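Local coordinates for fucolectin-related protein (Streptococcus pneumoniae, PDB 2WMF) that probably hydrolyses host blood-group carbohydrate antigens through its family 98 glycoside hydrolase catalytic module, consistent with a part in fucose utilization, at residues A175-W187 with V208-T222. Residues are numbered along the deposited sequence; the frame is centred on the assembly and turned at random.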
ATOM      1  N   ALA A 175      19.151   2.780  12.010  1.00 10.48           N
ATOM      2  CA  ALA A 175      18.172   3.437  11.186  1.00 10.57           C
ATOM      3  C   ALA A 175      17.715   2.557  10.024  1.00 10.04           C
ATOM      4  O   ALA A 175      18.255   1.450   9.811  1.00 10.31           O
ATOM      5  CB  ALA A 175      18.751   4.757  10.675  1.00 10.29           C
ATOM      6  N   HIS A 176      16.719   3.045   9.277  1.00  9.31           N
ATOM      7  CA  HIS A 176      16.205   2.317   8.089  1.00  8.72           C
ATOM      8  C   HIS A 176      16.432   3.098   6.782  1.00  8.21           C
ATOM      9  O   HIS A 176      16.219   4.302   6.723  1.00  8.67           O
ATOM     10  CB  HIS A 176      14.714   2.031   8.229  1.00  8.65           C
ATOM     11  CG  HIS A 176      14.388   0.960   9.227  1.00  8.01           C
ATOM     12  ND1 HIS A 176      14.118   1.227  10.562  1.00 10.49           N
ATOM     13  CD2 HIS A 176      14.295  -0.383   9.075  1.00  9.87           C
ATOM     14  CE1 HIS A 176      13.894   0.080  11.186  1.00 10.31           C
ATOM     15  NE2 HIS A 176      13.982  -0.916  10.301  1.00  7.90           N
ATOM     16  N   PHE A 177      16.829   2.361   5.758  1.00  7.76           N
ATOM     17  CA  PHE A 177      16.901   2.835   4.387  1.00  7.82           C
ATOM     18  C   PHE A 177      15.685   2.252   3.687  1.00  7.35           C
ATOM     19  O   PHE A 177      15.506   1.024   3.632  1.00  7.43           O
ATOM     20  CB  PHE A 177      18.186   2.359   3.705  1.00  8.10           C
ATOM     21  CG  PHE A 177      18.406   2.924   2.294  1.00  9.00           C
ATOM     22  CD1 PHE A 177      19.033   4.135   2.125  1.00  8.70           C
ATOM     23  CD2 PHE A 177      17.895   2.264   1.169  1.00  8.27           C
ATOM     24  CE1 PHE A 177      19.233   4.691   0.868  1.00  7.88           C
ATOM     25  CE2 PHE A 177      18.090   2.781  -0.090  1.00  9.19           C
ATOM     26  CZ  PHE A 177      18.736   4.001  -0.252  1.00  8.88           C
ATOM     27  N   ILE A 178      14.855   3.144   3.152  1.00  7.45           N
ATOM     28  CA  ILE A 178      13.561   2.751   2.525  1.00  8.44           C
ATOM     29  C   ILE A 178      13.616   3.116   1.043  1.00  8.35           C
ATOM     30  O   ILE A 178      13.732   4.299   0.695  1.00  8.53           O
ATOM     31  CB  ILE A 178      12.350   3.404   3.213  1.00  8.43           C
ATOM     32  CG1 ILE A 178      12.363   3.078   4.716  1.00  9.13           C
ATOM     33  CG2 ILE A 178      11.004   2.944   2.539  1.00  8.03           C
ATOM     34  CD1 ILE A 178      11.170   3.606   5.473  1.00 10.90           C
ATOM     35  N   TRP A 179      13.511   2.087   0.195  1.00  9.15           N
ATOM     36  CA  TRP A 179      13.620   2.259  -1.267  1.00  7.86           C
ATOM     37  C   TRP A 179      12.278   1.954  -1.961  1.00  7.90           C
ATOM     38  O   TRP A 179      11.870   0.808  -1.991  1.00  9.00           O
ATOM     39  CB  TRP A 179      14.728   1.345  -1.845  1.00  8.88           C
ATOM     40  CG  TRP A 179      15.131   1.658  -3.265  1.00  8.77           C
ATOM     41  CD1 TRP A 179      14.408   2.351  -4.208  1.00  9.27           C
ATOM     42  CD2 TRP A 179      16.348   1.270  -3.904  1.00  8.75           C
ATOM     43  NE1 TRP A 179      15.097   2.404  -5.385  1.00  7.90           N
ATOM     44  CE2 TRP A 179      16.287   1.739  -5.236  1.00  9.19           C
ATOM     45  CE3 TRP A 179      17.487   0.554  -3.484  1.00  9.20           C
ATOM     46  CZ2 TRP A 179      17.343   1.547  -6.137  1.00  8.59           C
ATOM     47  CZ3 TRP A 179      18.515   0.351  -4.359  1.00  9.56           C
ATOM     48  CH2 TRP A 179      18.439   0.840  -5.686  1.00  9.72           C
ATOM     49  N   HIS A 180      11.603   2.983  -2.480  1.00  6.84           N
ATOM     50  CA  HIS A 180      10.349   2.816  -3.232  1.00  7.51           C
ATOM     51  C   HIS A 180      10.669   2.841  -4.721  1.00  8.00           C
ATOM     52  O   HIS A 180      11.236   3.817  -5.256  1.00  9.33           O
ATOM     53  CB  HIS A 180       9.370   3.972  -2.953  1.00  6.90           C
ATOM     54  CG  HIS A 180       8.747   3.964  -1.588  1.00  8.11           C
ATOM     55  ND1 HIS A 180       7.739   3.093  -1.223  1.00  9.81           N
ATOM     56  CD2 HIS A 180       8.937   4.789  -0.530  1.00  8.49           C
ATOM     57  CE1 HIS A 180       7.356   3.364   0.018  1.00  9.40           C
ATOM     58  NE2 HIS A 180       8.054   4.394   0.460  1.00  8.99           N
ATOM     59  N   ASP A 181      10.279   1.779  -5.428  1.00  7.89           N
ATOM     60  CA  ASP A 181      10.514   1.706  -6.884  1.00  8.09           C
ATOM     61  C   ASP A 181       9.674   0.581  -7.468  1.00  7.74           C
ATOM     62  O   ASP A 181       8.909  -0.074  -6.745  1.00  7.42           O
ATOM     63  CB  ASP A 181      12.026   1.581  -7.208  1.00  7.87           C
ATOM     64  CG  ASP A 181      12.555   2.746  -7.993  1.00  9.11           C
ATOM     65  OD1 ASP A 181      11.791   3.263  -8.844  1.00  9.36           O
ATOM     66  OD2 ASP A 181      13.721   3.168  -7.721  1.00  8.51           O
ATOM     67  N   HIS A 182       9.752   0.406  -8.776  1.00  8.41           N
ATOM     68  CA  HIS A 182       8.754  -0.386  -9.479  1.00  8.00           C
ATOM     69  C   HIS A 182       9.321  -1.002 -10.749  1.00  8.77           C
ATOM     70  O   HIS A 182      10.312  -0.498 -11.298  1.00  7.56           O
ATOM     71  CB  HIS A 182       7.544   0.490  -9.814  1.00  7.85           C
ATOM     72  CG  HIS A 182       6.258  -0.237  -9.721  1.00  7.86           C
ATOM     73  ND1 HIS A 182       5.476  -0.590 -10.798  1.00 11.66           N
ATOM     74  CD2 HIS A 182       5.649  -0.752  -8.630  1.00  5.14           C
ATOM     75  CE1 HIS A 182       4.413  -1.244 -10.366  1.00  6.03           C
ATOM     76  NE2 HIS A 182       4.506  -1.371  -9.056  1.00 10.56           N
ATOM     77  N   GLU A 183       8.623  -2.045 -11.202  1.00  8.24           N
ATOM     78  CA  GLU A 183       8.814  -2.783 -12.444  1.00  8.84           C
ATOM     79  C   GLU A 183       9.718  -3.967 -12.283  1.00  8.60           C
ATOM     80  O   GLU A 183      10.700  -3.910 -11.553  1.00  8.60           O
ATOM     81  CB  GLU A 183       9.220  -1.844 -13.605  1.00  8.89           C
ATOM     82  CG  GLU A 183       8.156  -0.710 -13.843  1.00 10.01           C
ATOM     83  CD  GLU A 183       8.437   0.171 -15.067  1.00 11.06           C
ATOM     84  OE1 GLU A 183       9.091  -0.301 -16.017  1.00 14.18           O
ATOM     85  OE2 GLU A 183       7.941   1.304 -15.088  1.00 14.40           O
ATOM     86  N   LYS A 184       9.406  -5.030 -13.007  1.00  8.07           N
ATOM     87  CA  LYS A 184      10.118  -6.295 -12.866  1.00  8.74           C
ATOM     88  C   LYS A 184      11.594  -6.149 -13.272  1.00  7.81           C
ATOM     89  O   LYS A 184      12.491  -6.519 -12.524  1.00  8.59           O
ATOM     90  CB  LYS A 184       9.474  -7.387 -13.720  1.00  8.42           C
ATOM     91  CG  LYS A 184       7.996  -7.726 -13.360  1.00  8.34           C
ATOM     92  CD  LYS A 184       7.247  -8.352 -14.539  1.00 11.08           C
ATOM     93  CE  LYS A 184       5.743  -8.382 -14.364  1.00 14.04           C
ATOM     94  NZ  LYS A 184       4.959  -8.414 -15.671  1.00 14.29           N
ATOM     95  N   TRP A 185      11.849  -5.648 -14.485  1.00  7.49           N
ATOM     96  CA  TRP A 185      13.246  -5.519 -14.985  1.00  8.14           C
ATOM     97  C   TRP A 185      14.069  -4.654 -14.013  1.00  8.23           C
ATOM     98  O   TRP A 185      15.254  -4.915 -13.797  1.00  7.99           O
ATOM     99  CB  TRP A 185      13.246  -4.922 -16.413  1.00  9.04           C
ATOM    100  CG  TRP A 185      12.886  -3.485 -16.405  1.00  9.14           C
ATOM    101  CD1 TRP A 185      11.610  -2.939 -16.429  1.00  9.23           C
ATOM    102  CD2 TRP A 185      13.783  -2.381 -16.259  1.00  9.50           C
ATOM    103  NE1 TRP A 185      11.688  -1.561 -16.287  1.00 10.23           N
ATOM    104  CE2 TRP A 185      13.004  -1.199 -16.191  1.00  9.72           C
ATOM    105  CE3 TRP A 185      15.185  -2.265 -16.177  1.00 11.16           C
ATOM    106  CZ2 TRP A 185      13.579   0.051 -16.067  1.00 11.57           C
ATOM    107  CZ3 TRP A 185      15.748  -0.995 -16.024  1.00 10.97           C
ATOM    108  CH2 TRP A 185      14.946   0.123 -15.940  1.00 11.31           C
ATOM    109  N   PHE A 186      13.435  -3.634 -13.426  1.00  7.60           N
ATOM    110  CA  PHE A 186      14.113  -2.667 -12.586  1.00  8.19           C
ATOM    111  C   PHE A 186      14.615  -3.360 -11.308  1.00  8.54           C
ATOM    112  O   PHE A 186      15.788  -3.298 -10.947  1.00  8.48           O
ATOM    113  CB  PHE A 186      13.199  -1.465 -12.253  1.00  8.16           C
ATOM    114  CG  PHE A 186      13.881  -0.450 -11.390  1.00  7.35           C
ATOM    115  CD1 PHE A 186      14.616   0.575 -11.944  1.00  7.83           C
ATOM    116  CD2 PHE A 186      13.859  -0.584 -10.008  1.00  7.92           C
ATOM    117  CE1 PHE A 186      15.322   1.480 -11.174  1.00  8.93           C
ATOM    118  CE2 PHE A 186      14.573   0.333  -9.192  1.00  8.35           C
ATOM    119  CZ  PHE A 186      15.330   1.357  -9.792  1.00  8.54           C
ATOM    120  N   TRP A 187      13.700  -3.995 -10.594  1.00  8.48           N
ATOM    121  CA  TRP A 187      14.086  -4.671  -9.369  1.00  8.11           C
ATOM    122  C   TRP A 187      15.046  -5.832  -9.652  1.00  8.47           C
ATOM    123  O   TRP A 187      15.954  -6.121  -8.818  1.00  8.69           O
ATOM    124  CB  TRP A 187      12.848  -5.123  -8.560  1.00  7.67           C
ATOM    125  CG  TRP A 187      12.214  -4.017  -7.805  1.00  7.91           C
ATOM    126  CD1 TRP A 187      10.946  -3.554  -7.941  1.00  8.06           C
ATOM    127  CD2 TRP A 187      12.794  -3.252  -6.729  1.00  8.38           C
ATOM    128  NE1 TRP A 187      10.704  -2.535  -7.054  1.00  8.47           N
ATOM    129  CE2 TRP A 187      11.828  -2.316  -6.309  1.00  8.44           C
ATOM    130  CE3 TRP A 187      14.045  -3.249  -6.103  1.00  8.49           C
ATOM    131  CZ2 TRP A 187      12.060  -1.397  -5.262  1.00  8.37           C
ATOM    132  CZ3 TRP A 187      14.298  -2.308  -5.106  1.00  7.96           C
ATOM    133  CH2 TRP A 187      13.304  -1.407  -4.680  1.00  8.60           C
ATOM    134  N   VAL A 208      14.292  -1.599   3.929  1.00  8.36           N
ATOM    135  CA  VAL A 208      12.907  -1.807   3.504  1.00  8.65           C
ATOM    136  C   VAL A 208      12.857  -1.606   1.988  1.00  8.49           C
ATOM    137  O   VAL A 208      13.261  -0.532   1.504  1.00  8.58           O
ATOM    138  CB  VAL A 208      11.947  -0.798   4.133  1.00  7.67           C
ATOM    139  CG1 VAL A 208      10.517  -1.107   3.676  1.00  7.93           C
ATOM    140  CG2 VAL A 208      12.111  -0.789   5.691  1.00  8.71           C
ATOM    141  N   LEU A 209      12.410  -2.629   1.249  1.00  7.47           N
ATOM    142  CA  LEU A 209      12.221  -2.519  -0.201  1.00  7.60           C
ATOM    143  C   LEU A 209      10.698  -2.407  -0.417  1.00  7.11           C
ATOM    144  O   LEU A 209       9.899  -3.088   0.242  1.00  7.69           O
ATOM    145  CB  LEU A 209      12.852  -3.704  -0.932  1.00  6.54           C
ATOM    146  CG  LEU A 209      14.392  -3.807  -0.795  1.00  7.79           C
ATOM    147  CD1 LEU A 209      14.976  -5.077  -1.488  1.00  9.56           C
ATOM    148  CD2 LEU A 209      15.049  -2.474  -1.218  1.00  9.18           C
ATOM    149  N   ALA A 210      10.290  -1.523  -1.311  1.00  7.24           N
ATOM    150  CA  ALA A 210       8.871  -1.181  -1.438  1.00  7.08           C
ATOM    151  C   ALA A 210       8.465  -0.813  -2.851  1.00  7.01           C
ATOM    152  O   ALA A 210       9.249  -0.290  -3.628  1.00  7.70           O
ATOM    153  CB  ALA A 210       8.498  -0.034  -0.430  1.00  7.54           C
ATOM    154  N   THR A 211       7.204  -1.072  -3.151  1.00  7.20           N
ATOM    155  CA  THR A 211       6.704  -0.819  -4.471  1.00  7.00           C
ATOM    156  C   THR A 211       6.370   0.678  -4.659  1.00  6.95           C
ATOM    157  O   THR A 211       6.330   1.468  -3.720  1.00  6.83           O
ATOM    158  CB  THR A 211       5.418  -1.675  -4.742  1.00  7.90           C
ATOM    159  OG1 THR A 211       4.334  -1.147  -3.953  1.00  8.23           O
ATOM    160  CG2 THR A 211       5.634  -3.178  -4.396  1.00  6.75           C
ATOM    161  N   LYS A 212       6.093   1.044  -5.890  1.00  7.13           N
ATOM    162  CA  LYS A 212       5.580   2.387  -6.223  1.00  7.63           C
ATOM    163  C   LYS A 212       4.878   2.336  -7.584  1.00  6.23           C
ATOM    164  O   LYS A 212       5.498   2.562  -8.641  1.00  7.17           O
ATOM    165  CB  LYS A 212       6.694   3.421  -6.255  1.00  8.10           C
ATOM    166  CG  LYS A 212       6.186   4.875  -6.491  1.00  8.39           C
ATOM    167  CD  LYS A 212       7.271   5.950  -6.429  1.00  9.64           C
ATOM    168  CE  LYS A 212       6.612   7.345  -6.337  1.00  9.47           C
ATOM    169  NZ  LYS A 212       6.137   7.791  -7.678  1.00  8.75           N
ATOM    170  N   ASN A 213       3.570   2.073  -7.533  1.00  6.30           N
ATOM    171  CA  ASN A 213       2.808   1.661  -8.728  1.00  7.32           C
ATOM    172  C   ASN A 213       2.290   2.763  -9.671  1.00  7.86           C
ATOM    173  O   ASN A 213       1.443   2.513 -10.542  1.00  8.58           O
ATOM    174  CB  ASN A 213       1.740   0.644  -8.344  1.00  8.56           C
ATOM    175  CG  ASN A 213       0.689   1.173  -7.439  1.00  6.67           C
ATOM    176  OD1 ASN A 213       0.645   2.373  -7.118  1.00  7.77           O
ATOM    177  ND2 ASN A 213      -0.200   0.257  -6.989  1.00  7.48           N
ATOM    178  N   THR A 214       2.896   3.925  -9.558  1.00  7.52           N
ATOM    179  CA  THR A 214       2.703   5.059 -10.464  1.00  7.91           C
ATOM    180  C   THR A 214       2.721   4.728 -11.976  1.00  8.79           C
ATOM    181  O   THR A 214       1.857   5.257 -12.699  1.00  9.05           O
ATOM    182  CB  THR A 214       3.825   6.113 -10.204  1.00  8.36           C
ATOM    183  OG1 THR A 214       4.053   6.265  -8.785  1.00  8.06           O
ATOM    184  CG2 THR A 214       3.486   7.482 -10.828  1.00  9.69           C
ATOM    185  N   PRO A 215       3.735   3.970 -12.450  1.00  9.06           N
ATOM    186  CA  PRO A 215       3.887   3.834 -13.906  1.00  8.25           C
ATOM    187  C   PRO A 215       2.950   2.835 -14.581  1.00  8.27           C
ATOM    188  O   PRO A 215       3.126   2.531 -15.772  1.00  9.00           O
ATOM    189  CB  PRO A 215       5.347   3.403 -14.072  1.00  8.97           C
ATOM    190  CG  PRO A 215       5.583   2.529 -12.840  1.00  8.57           C
ATOM    191  CD  PRO A 215       4.836   3.253 -11.749  1.00  8.63           C
ATOM    192  N   ILE A 216       1.949   2.340 -13.835  1.00  7.80           N
ATOM    193  CA  ILE A 216       0.857   1.557 -14.411  1.00  8.82           C
ATOM    194  C   ILE A 216       1.340   0.426 -15.288  1.00  8.58           C
ATOM    195  O   ILE A 216       0.883   0.227 -16.435  1.00  9.16           O
ATOM    196  CB  ILE A 216      -0.258   2.440 -15.080  1.00  8.77           C
ATOM    197  CG1 ILE A 216       0.256   3.332 -16.199  1.00 10.37           C
ATOM    198  CG2 ILE A 216      -0.973   3.271 -14.039  1.00  8.62           C
ATOM    199  CD1 ILE A 216      -0.884   3.894 -17.046  1.00 10.77           C
ATOM    200  N   ARG A 217       2.263  -0.338 -14.720  1.00  8.94           N
ATOM    201  CA  ARG A 217       2.834  -1.547 -15.362  1.00 10.06           C
ATOM    202  C   ARG A 217       3.363  -2.444 -14.244  1.00  7.77           C
ATOM    203  O   ARG A 217       3.755  -1.956 -13.159  1.00  7.81           O
ATOM    204  CB  ARG A 217       4.042  -1.223 -16.240  1.00 11.41           C
ATOM    205  CG  ARG A 217       3.898  -0.237 -17.316  1.00 17.59           C
ATOM    206  CD  ARG A 217       5.294  -0.101 -17.968  1.00 19.19           C
ATOM    207  NE  ARG A 217       5.725  -1.393 -18.503  1.00 23.89           N
ATOM    208  CZ  ARG A 217       5.279  -1.939 -19.633  1.00 27.07           C
ATOM    209  NH1 ARG A 217       4.398  -1.288 -20.413  1.00 27.67           N
ATOM    210  NH2 ARG A 217       5.718  -3.140 -19.985  1.00 26.87           N
ATOM    211  N   ASP A 218       3.352  -3.734 -14.500  1.00  7.30           N
ATOM    212  CA  ASP A 218       4.044  -4.689 -13.665  1.00  7.32           C
ATOM    213  C   ASP A 218       3.577  -4.716 -12.230  1.00  7.24           C
ATOM    214  O   ASP A 218       4.368  -5.057 -11.341  1.00  7.09           O
ATOM    215  CB  ASP A 218       5.569  -4.438 -13.677  1.00  8.41           C
ATOM    216  CG  ASP A 218       6.222  -4.806 -14.987  1.00  7.11           C
ATOM    217  OD1 ASP A 218       5.540  -5.322 -15.909  1.00  8.69           O
ATOM    218  OD2 ASP A 218       7.454  -4.590 -15.115  1.00  7.92           O
ATOM    219  N   ASP A 219       2.299  -4.423 -11.950  1.00  7.16           N
ATOM    220  CA  ASP A 219       1.860  -4.381 -10.538  1.00  7.97           C
ATOM    221  C   ASP A 219       1.976  -5.746  -9.818  1.00  8.01           C
ATOM    222  O   ASP A 219       2.401  -5.810  -8.650  1.00  8.33           O
ATOM    223  CB  ASP A 219       0.442  -3.813 -10.390  1.00  7.75           C
ATOM    224  CG  ASP A 219       0.386  -2.295 -10.603  1.00  7.15           C
ATOM    225  OD1 ASP A 219       1.441  -1.665 -10.843  1.00  7.07           O
ATOM    226  OD2 ASP A 219      -0.725  -1.727 -10.468  1.00  8.60           O
ATOM    227  N   ALA A 220       1.579  -6.824 -10.505  1.00  7.34           N
ATOM    228  CA  ALA A 220       1.588  -8.178  -9.899  1.00  7.52           C
ATOM    229  C   ALA A 220       3.061  -8.658  -9.789  1.00  7.81           C
ATOM    230  O   ALA A 220       3.527  -9.135  -8.704  1.00  7.80           O
ATOM    231  CB  ALA A 220       0.723  -9.157 -10.723  1.00  7.77           C
ATOM    232  N   GLY A 221       3.826  -8.497 -10.863  1.00  7.96           N
ATOM    233  CA  GLY A 221       5.214  -8.901 -10.841  1.00  8.16           C
ATOM    234  C   GLY A 221       6.025  -8.174  -9.772  1.00  7.99           C
ATOM    235  O   GLY A 221       6.931  -8.753  -9.154  1.00  9.08           O
ATOM    236  N   THR A 222       5.717  -6.894  -9.562  1.00  6.58           N
ATOM    237  CA  THR A 222       6.484  -6.097  -8.631  1.00  6.78           C
ATOM    238  C   THR A 222       6.195  -6.587  -7.207  1.00  6.07           C
ATOM    239  O   THR A 222       7.115  -6.727  -6.394  1.00  7.39           O
ATOM    240  CB  THR A 222       6.249  -4.568  -8.780  1.00  7.14           C
ATOM    241  OG1 THR A 222       6.676  -4.129 -10.089  1.00  7.54           O
ATOM    242  CG2 THR A 222       7.018  -3.734  -7.694  1.00  8.36           C
TER
HETATM  243  O   HOH W   1       2.876  -3.616  -7.136  1.00  8.82           O
HETATM  244  O   HOH W   2       7.949  -2.601 -17.077  1.00 16.70           O
HETATM  245  O   HOH W   3       9.637  -5.564 -16.504  1.00  9.01           O
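His182 slots its imidazole between Asn213 and Thr222: CA of Asn213 makes a CH-pi contact 3.6 Å from the ring centroid, and on the opposite face CB of Thr222 makes another at 4.0 Å. At the ring edge, His182 CE1 lies 3.0 Å from Asp219 OD1, with the carboxylate turned 82° from the imidazole plane, while Pro215 CG approaches His182 ND1 obliquely.

Backbone hydrogen bonds join 176-180 to 208-212 in parallel register, Ile178 beside Val208 and His180 beside Ala210; Val208 N binds Phe177 O, Trp179 N binds Val208 O, Ala210 N binds Trp179 O and Asp181 N binds Ala210 O. These are the fifth and sixth strands of the eight-stranded parallel barrel, a (beta/alpha)8 fold, and His182 lies in the loop that follows the fifth strand. With CG beside its own backbone N (chi1 -72°), His180 extends the pairing through its side chain: ND1 donates in the ring plane to Thr211 O at 3.3 Å.

Polar side chains tie together the starts of helices 184-192 and 219-231. Asp218 OD2 takes a nearly straight bond from Lys184 N (2.9 Å, 169°) and one from each of two waters; the first water also bridges Glu183 OE1 to Arg217 NE, the second reaches Trp185 N. The extended Lys184 chain brings NZ above the same carboxylate plane for a salt bridge to OD1, and NZ pairs with Glu361 as well. Thr222 OG1 accepts from Glu183 N and donates to Asp218 O (2.8 Å), which Thr222 N reaches from the other face.

On the strand face that carries Trp179 and Leu209, the contact is apolar: Leu209 CD2 touches both Trp179 CB and the six-membered ring of Trp187, 4.0 Å from Trp187 CZ3, the two meeting it roughly at right angles.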